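Local atomic coordinates of uncharacterized ACR, COG1565 superfamily (Burkholderia thailandensis, PDB entry 4F3N), a protein that is of unconfirmed function but probably acts as an S-adenosylmethionine-dependent methyltransferase, perhaps one that modifies arginine side chains of proteins. Residues T157-A161 and L162-L166; A339-F343 and S344-E348. All coordinates share one frame; numbering follows the deposited sequence.

Along the chain from the N terminus, interaction 1 comes first: residues 157-166 end helix 150-161 and turn the chain toward strand 168-172 of the seven-stranded sheet. In interaction 2, much later, residues 339-348 carry strand 336-342 of a four-stranded sheet into helix 343-352. Each is a local contact within one continuous stretch of chain, so neither closes a long loop, and the two stand in series, neither nesting nor crossing. The centres of interactions 1 and 2 lie about 31 Å apart. One finishes an outer helix; the other starts a buried one, with the side chain of Phe-343 about 10 Å from that of Asn-214, which is seen to bind S-adenosylhomocysteine.

Interaction 1: T157-A161 and L162-L166; sequences TALAA and LGVEL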
ATOM      1  N   THR A 157       3.746 -16.625 -13.089  1.00 11.31           N
ATOM      2  CA  THR A 157       4.559 -17.047 -14.211  1.00 12.19           C
ATOM      3  C   THR A 157       6.039 -17.221 -13.832  1.00 10.80           C
ATOM      4  O   THR A 157       6.717 -18.248 -14.145  1.00 10.00           O
ATOM      5  CB  THR A 157       4.404 -16.044 -15.380  1.00 13.00           C
ATOM      6  OG1 THR A 157       3.045 -16.089 -15.824  1.00 16.53           O
ATOM      7  CG2 THR A 157       5.255 -16.450 -16.572  1.00 15.56           C
ATOM      8  N   ALA A 158       6.535 -16.270 -13.073  1.00  9.73           N
ATOM      9  CA  ALA A 158       7.947 -16.296 -12.714  1.00  9.33           C
ATOM     10  C   ALA A 158       8.236 -17.431 -11.743  1.00  9.01           C
ATOM     11  O   ALA A 158       9.287 -18.100 -11.873  1.00  9.04           O
ATOM     12  CB  ALA A 158       8.404 -14.955 -12.148  1.00  9.22           C
ATOM     13  N   LEU A 159       7.377 -17.626 -10.746  1.00  8.54           N
ATOM     14  CA  LEU A 159       7.576 -18.736  -9.835  1.00  8.44           C
ATOM     15  C   LEU A 159       7.578 -20.093 -10.572  1.00  9.05           C
ATOM     16  O   LEU A 159       8.439 -20.948 -10.338  1.00  9.37           O
ATOM     17  CB  LEU A 159       6.548 -18.757  -8.717  1.00  8.26           C
ATOM     18  CG  LEU A 159       6.719 -17.715  -7.608  1.00  8.01           C
ATOM     19  CD1 LEU A 159       5.378 -17.574  -6.829  1.00  8.04           C
ATOM     20  CD2 LEU A 159       7.923 -18.012  -6.702  1.00  8.01           C
ATOM     21  N   ALA A 160       6.595 -20.271 -11.434  1.00  9.18           N
ATOM     22  CA  ALA A 160       6.506 -21.523 -12.229  1.00  9.54           C
ATOM     23  C   ALA A 160       7.746 -21.720 -13.069  1.00  9.84           C
ATOM     24  O   ALA A 160       8.275 -22.846 -13.172  1.00 10.10           O
ATOM     25  CB  ALA A 160       5.271 -21.497 -13.100  1.00  9.21           C
ATOM     26  N   ALA A 161       8.231 -20.645 -13.680  1.00  9.86           N
ATOM     27  CA  ALA A 161       9.456 -20.719 -14.519  1.00 10.33           C
ATOM     28  C   ALA A 161      10.694 -21.153 -13.732  1.00 10.38           C
ATOM     29  O   ALA A 161      11.603 -21.754 -14.299  1.00 10.22           O
ATOM     30  CB  ALA A 161       9.707 -19.377 -15.250  1.00 10.24           C
ATOM     31  N   LEU A 162      10.737 -20.789 -12.450  1.00 10.44           N
ATOM     32  CA  LEU A 162      11.776 -21.150 -11.485  1.00 10.87           C
ATOM     33  C   LEU A 162      11.550 -22.515 -10.800  1.00 10.85           C
ATOM     34  O   LEU A 162      12.359 -22.923  -9.969  1.00 10.31           O
ATOM     35  CB  LEU A 162      11.897 -20.071 -10.379  1.00 11.88           C
ATOM     36  CG  LEU A 162      12.452 -18.763 -10.890  1.00 12.76           C
ATOM     37  CD1 LEU A 162      12.305 -17.665  -9.832  1.00 13.27           C
ATOM     38  CD2 LEU A 162      13.900 -18.893 -11.387  1.00 14.41           C
ATOM     39  N   GLY A 163      10.515 -23.233 -11.212  1.00 10.66           N
ATOM     40  CA  GLY A 163      10.288 -24.612 -10.713  1.00 10.88           C
ATOM     41  C   GLY A 163       9.362 -24.692  -9.537  1.00 11.17           C
ATOM     42  O   GLY A 163       9.229 -25.739  -8.909  1.00 11.30           O
ATOM     43  N   VAL A 164       8.686 -23.584  -9.226  1.00 10.61           N
ATOM     44  CA  VAL A 164       7.804 -23.501  -8.033  1.00 11.41           C
ATOM     45  C   VAL A 164       6.363 -23.412  -8.451  1.00 12.27           C
ATOM     46  O   VAL A 164       5.917 -22.379  -8.910  1.00 13.00           O
ATOM     47  CB  VAL A 164       8.149 -22.291  -7.148  1.00 10.83           C
ATOM     48  CG1 VAL A 164       7.190 -22.174  -5.955  1.00 10.68           C
ATOM     49  CG2 VAL A 164       9.592 -22.401  -6.681  1.00 11.77           C
ATOM     50  N   GLU A 165       5.634 -24.499  -8.270  1.00 14.07           N
ATOM     51  CA  GLU A 165       4.175 -24.497  -8.438  1.00 14.58           C
ATOM     52  C   GLU A 165       3.471 -24.310  -7.089  1.00 14.79           C
ATOM     53  O   GLU A 165       3.862 -24.853  -6.054  1.00 15.20           O
ATOM     54  CB  GLU A 165       3.672 -25.818  -9.006  1.00 16.37           C
ATOM     55  CG  GLU A 165       4.177 -26.159 -10.386  1.00 17.00           C
ATOM     56  CD  GLU A 165       3.600 -25.319 -11.496  1.00 18.08           C
ATOM     57  OE1 GLU A 165       2.595 -24.618 -11.286  1.00 18.33           O
ATOM     58  OE2 GLU A 165       4.164 -25.383 -12.625  1.00 20.01           O
ATOM     59  N   LEU A 166       2.386 -23.558  -7.128  1.00 13.67           N
ATOM     60  CA  LEU A 166       1.606 -23.285  -5.960  1.00 13.38           C
ATOM     61  C   LEU A 166       0.354 -24.150  -5.936  1.00 14.61           C
ATOM     62  O   LEU A 166      -0.277 -24.390  -6.997  1.00 14.84           O
ATOM     63  CB  LEU A 166       1.217 -21.797  -5.999  1.00 12.29           C
ATOM     64  CG  LEU A 166       2.345 -20.768  -6.065  1.00 11.69           C
ATOM     65  CD1 LEU A 166       1.790 -19.343  -6.133  1.00 11.91           C
ATOM     66  CD2 LEU A 166       3.265 -20.913  -4.827  1.00 10.73           C
TER
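The flat carbonyl groups of Leu-159 and Ala-160 are both approached from above their planes by amides of the following turn. Val-164 N stands 36° out of the plane at Leu-159 O. Gly-163 N stands 67° out at Ala-160 O. The carboxylate of Glu-165, another flat group, comes alongside the methyl of Ala-160, with OE2 4.1 Å from CB. Val-164 N reaches Leu-159 O at 2.9 Å, while the shorter loop inside it runs from Gly-163 N to Ala-160 O at 3.0 Å. Leu-162 N divides its hydrogen between Ala-158 O, at 3.1 Å, and a weaker bond to Leu-159 O, which therefore accepts two amides.

The bonds from Val-164 N and Gly-163 N, together with the positive phi of Gly-163, make a Schellman motif that ends helix 150-161. Glycine suits the position because it has no CB to press against the carbonyl oxygen of Leu-162. In a Rossmann-like fold of the methyltransferase type, this turn belongs to the beta-alpha-beta crossover that joins the parallel neighbours 140-144 and 168-172.

The apolar contact that accompanies such a cap is made by Leu-159 and Val-164, whose CB atoms lie 4.2 Å apart beside the paired backbone. Farther out, Leu-159 CD1 meets Leu-166 CD1 at 4.1 Å, the two side chains crossing at about a right angle. Branched apolar residues fit here because Val-164 and Leu-166 also rest on Leu-133 of helix 118-136, and Leu-159 on Ala-130. Leu-162 is exposed instead: its CG, set beside its own backbone N (chi1 -69°), lies against Ala-158 O at 3.4 Å. Arg-196 donates to Leu-166 O and forms a long, weak ion pair with Glu-165.

Interaction 2: A339-F343 and S344-E348; sequences AHVEF and SAIHE
This is a buried N-terminal helix cap: strand 336-342 runs directly into helix 343-352, and the last strand residue, Glu-342, serves as the N-cap. Its side chain folds forward to the first turn, where amides have no earlier carbonyl to bind. CG lies opposite the backbone N (chi1 -166°), and a bend at chi2 (-84°) swings the carboxylate round to them. Glu-342 OE2 takes the N-H of Ala-345 at 3.2 Å on its syn side, 34° out of the carboxylate plane. Glu-342 OE2 also lies 2.8 Å from Ser-344 N, but that bond is strongly bent and weak. OE1 rests 3.3 Å from Ala-345 CB, where a small methyl lets the acid lie close. Aspartate and serine are commoner N-caps; glutamate does the job here by folding its longer chain, and its negative carboxylate probably suits the positive end of the helix dipole.

The backbone continues the pattern. Ile-346 N gives a weak bond to Glu-342 O, and His-347 N a shorter one to Phe-343 O at 2.8 Å.

On the apolar side, Val-341 CG1 meets two partners. It sits 3.7 Å above the centre of one face of the Phe-343 ring. In a direction roughly perpendicular to that, it touches Ile-346 CG1 at 3.8 Å.

Ser-344 OG is bonded to Leu-432 O and Ser-303 N, linking the helix start to the C terminus and to helix 303-306. Phe-343 and Ile-346 press on Ile-410 of strand 407-414, while Ala-345 and Ile-346 pack on helix 276-288.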
ATOM      1  N   ALA A 339      -1.464   8.103   1.634  1.00 10.80           N
ATOM      2  CA  ALA A 339      -0.503   8.656   2.557  1.00 10.46           C
ATOM      3  C   ALA A 339       0.684   7.727   2.512  1.00 10.72           C
ATOM      4  O   ALA A 339       0.526   6.565   2.228  1.00 10.65           O
ATOM      5  CB  ALA A 339      -1.050   8.671   3.963  1.00 12.02           C
ATOM      6  N   HIS A 340       1.866   8.219   2.815  1.00 10.47           N
ATOM      7  CA  HIS A 340       3.033   7.332   2.928  1.00 10.47           C
ATOM      8  C   HIS A 340       2.885   6.446   4.135  1.00  9.79           C
ATOM      9  O   HIS A 340       2.066   6.703   5.022  1.00 10.70           O
ATOM     10  CB  HIS A 340       4.282   8.162   3.062  1.00 10.58           C
ATOM     11  CG  HIS A 340       4.732   8.833   1.794  1.00 11.37           C
ATOM     12  ND1 HIS A 340       3.867   9.392   0.866  1.00 11.55           N
ATOM     13  CD2 HIS A 340       6.009   9.053   1.312  1.00 11.89           C
ATOM     14  CE1 HIS A 340       4.586   9.899  -0.150  1.00 11.90           C
ATOM     15  NE2 HIS A 340       5.893   9.709   0.123  1.00 12.83           N
ATOM     16  N   VAL A 341       3.646   5.364   4.182  1.00  9.35           N
ATOM     17  CA  VAL A 341       3.582   4.431   5.247  1.00  9.05           C
ATOM     18  C   VAL A 341       4.615   4.743   6.313  1.00  9.77           C
ATOM     19  O   VAL A 341       5.772   5.090   6.006  1.00  9.39           O
ATOM     20  CB  VAL A 341       3.794   3.006   4.666  1.00  8.76           C
ATOM     21  CG1 VAL A 341       3.921   1.969   5.762  1.00  8.78           C
ATOM     22  CG2 VAL A 341       2.674   2.696   3.697  1.00  8.24           C
ATOM     23  N   GLU A 342       4.213   4.588   7.570  1.00 10.28           N
ATOM     24  CA  GLU A 342       5.111   4.827   8.705  1.00 11.30           C
ATOM     25  C   GLU A 342       5.563   3.468   9.199  1.00 10.43           C
ATOM     26  O   GLU A 342       4.815   2.740   9.867  1.00 10.56           O
ATOM     27  CB  GLU A 342       4.397   5.686   9.751  1.00 12.92           C
ATOM     28  CG  GLU A 342       5.336   6.267  10.791  1.00 14.16           C
ATOM     29  CD  GLU A 342       5.606   5.301  11.894  1.00 16.09           C
ATOM     30  OE1 GLU A 342       4.815   5.296  12.847  1.00 19.21           O
ATOM     31  OE2 GLU A 342       6.588   4.550  11.808  1.00 16.94           O
ATOM     32  N   PHE A 343       6.773   3.073   8.784  1.00  9.68           N
ATOM     33  CA  PHE A 343       7.206   1.679   8.918  1.00  9.34           C
ATOM     34  C   PHE A 343       7.535   1.220  10.331  1.00  9.54           C
ATOM     35  O   PHE A 343       7.519   0.008  10.581  1.00  9.79           O
ATOM     36  CB  PHE A 343       8.355   1.360   7.949  1.00  8.96           C
ATOM     37  CG  PHE A 343       7.902   1.142   6.548  1.00  8.61           C
ATOM     38  CD1 PHE A 343       7.364  -0.065   6.169  1.00  8.53           C
ATOM     39  CD2 PHE A 343       7.980   2.138   5.615  1.00  8.33           C
ATOM     40  CE1 PHE A 343       6.924  -0.264   4.887  1.00  8.09           C
ATOM     41  CE2 PHE A 343       7.581   1.964   4.318  1.00  8.21           C
ATOM     42  CZ  PHE A 343       7.033   0.729   3.937  1.00  8.18           C
ATOM     43  N   SER A 344       7.817   2.138  11.261  1.00 10.04           N
ATOM     44  CA  SER A 344       8.078   1.725  12.653  1.00 10.34           C
ATOM     45  C   SER A 344       6.817   1.147  13.308  1.00 10.29           C
ATOM     46  O   SER A 344       6.861   0.094  13.931  1.00 10.58           O
ATOM     47  CB  SER A 344       8.625   2.892  13.479  1.00 11.05           C
ATOM     48  OG  SER A 344       9.814   3.374  12.884  1.00 11.06           O
ATOM     49  N   ALA A 345       5.707   1.817  13.112  1.00 10.36           N
ATOM     50  CA  ALA A 345       4.412   1.355  13.575  1.00 10.46           C
ATOM     51  C   ALA A 345       4.025   0.043  12.892  1.00 10.00           C
ATOM     52  O   ALA A 345       3.450  -0.820  13.547  1.00 10.26           O
ATOM     53  CB  ALA A 345       3.358   2.402  13.303  1.00 11.22           C
ATOM     54  N   ILE A 346       4.311  -0.077  11.586  1.00  9.42           N
ATOM     55  CA  ILE A 346       4.084  -1.366  10.890  1.00  9.61           C
ATOM     56  C   ILE A 346       4.935  -2.472  11.509  1.00  9.63           C
ATOM     57  O   ILE A 346       4.440  -3.561  11.803  1.00  9.56           O
ATOM     58  CB  ILE A 346       4.340  -1.232   9.366  1.00  9.55           C
ATOM     59  CG1 ILE A 346       3.382  -0.232   8.755  1.00  9.56           C
ATOM     60  CG2 ILE A 346       4.234  -2.593   8.634  1.00  9.27           C
ATOM     61  CD1 ILE A 346       1.905  -0.455   9.086  1.00 10.15           C
ATOM     62  N   HIS A 347       6.225  -2.201  11.747  1.00 10.26           N
ATOM     63  CA  HIS A 347       7.095  -3.148  12.459  1.00 11.01           C
ATOM     64  C   HIS A 347       6.509  -3.598  13.783  1.00 12.03           C
ATOM     65  O   HIS A 347       6.400  -4.812  14.062  1.00 12.10           O
ATOM     66  CB  HIS A 347       8.440  -2.474  12.689  1.00 11.45           C
ATOM     67  CG  HIS A 347       9.345  -3.223  13.638  1.00 12.25           C
ATOM     68  ND1 HIS A 347       9.990  -2.606  14.641  1.00 12.87           N
ATOM     69  CD2 HIS A 347       9.677  -4.555  13.717  1.00 12.62           C
ATOM     70  CE1 HIS A 347      10.740  -3.490  15.322  1.00 13.25           C
ATOM     71  NE2 HIS A 347      10.582  -4.694  14.759  1.00 13.58           N
ATOM     72  N   GLU A 348       6.103  -2.628  14.607  1.00 13.00           N
ATOM     73  CA  GLU A 348       5.525  -2.965  15.922  1.00 15.28           C
ATOM     74  C   GLU A 348       4.243  -3.769  15.795  1.00 13.94           C
ATOM     75  O   GLU A 348       3.997  -4.683  16.586  1.00 16.56           O
ATOM     76  CB  GLU A 348       5.348  -1.677  16.759  1.00 17.64           C
ATOM     77  CG  GLU A 348       6.729  -1.069  17.038  1.00 21.45           C
ATOM     78  CD  GLU A 348       6.727   0.424  17.323  1.00 25.67           C
ATOM     79  OE1 GLU A 348       5.662   0.995  17.656  1.00 32.41           O
ATOM     80  OE2 GLU A 348       7.806   1.065  17.198  1.00 30.54           O
TER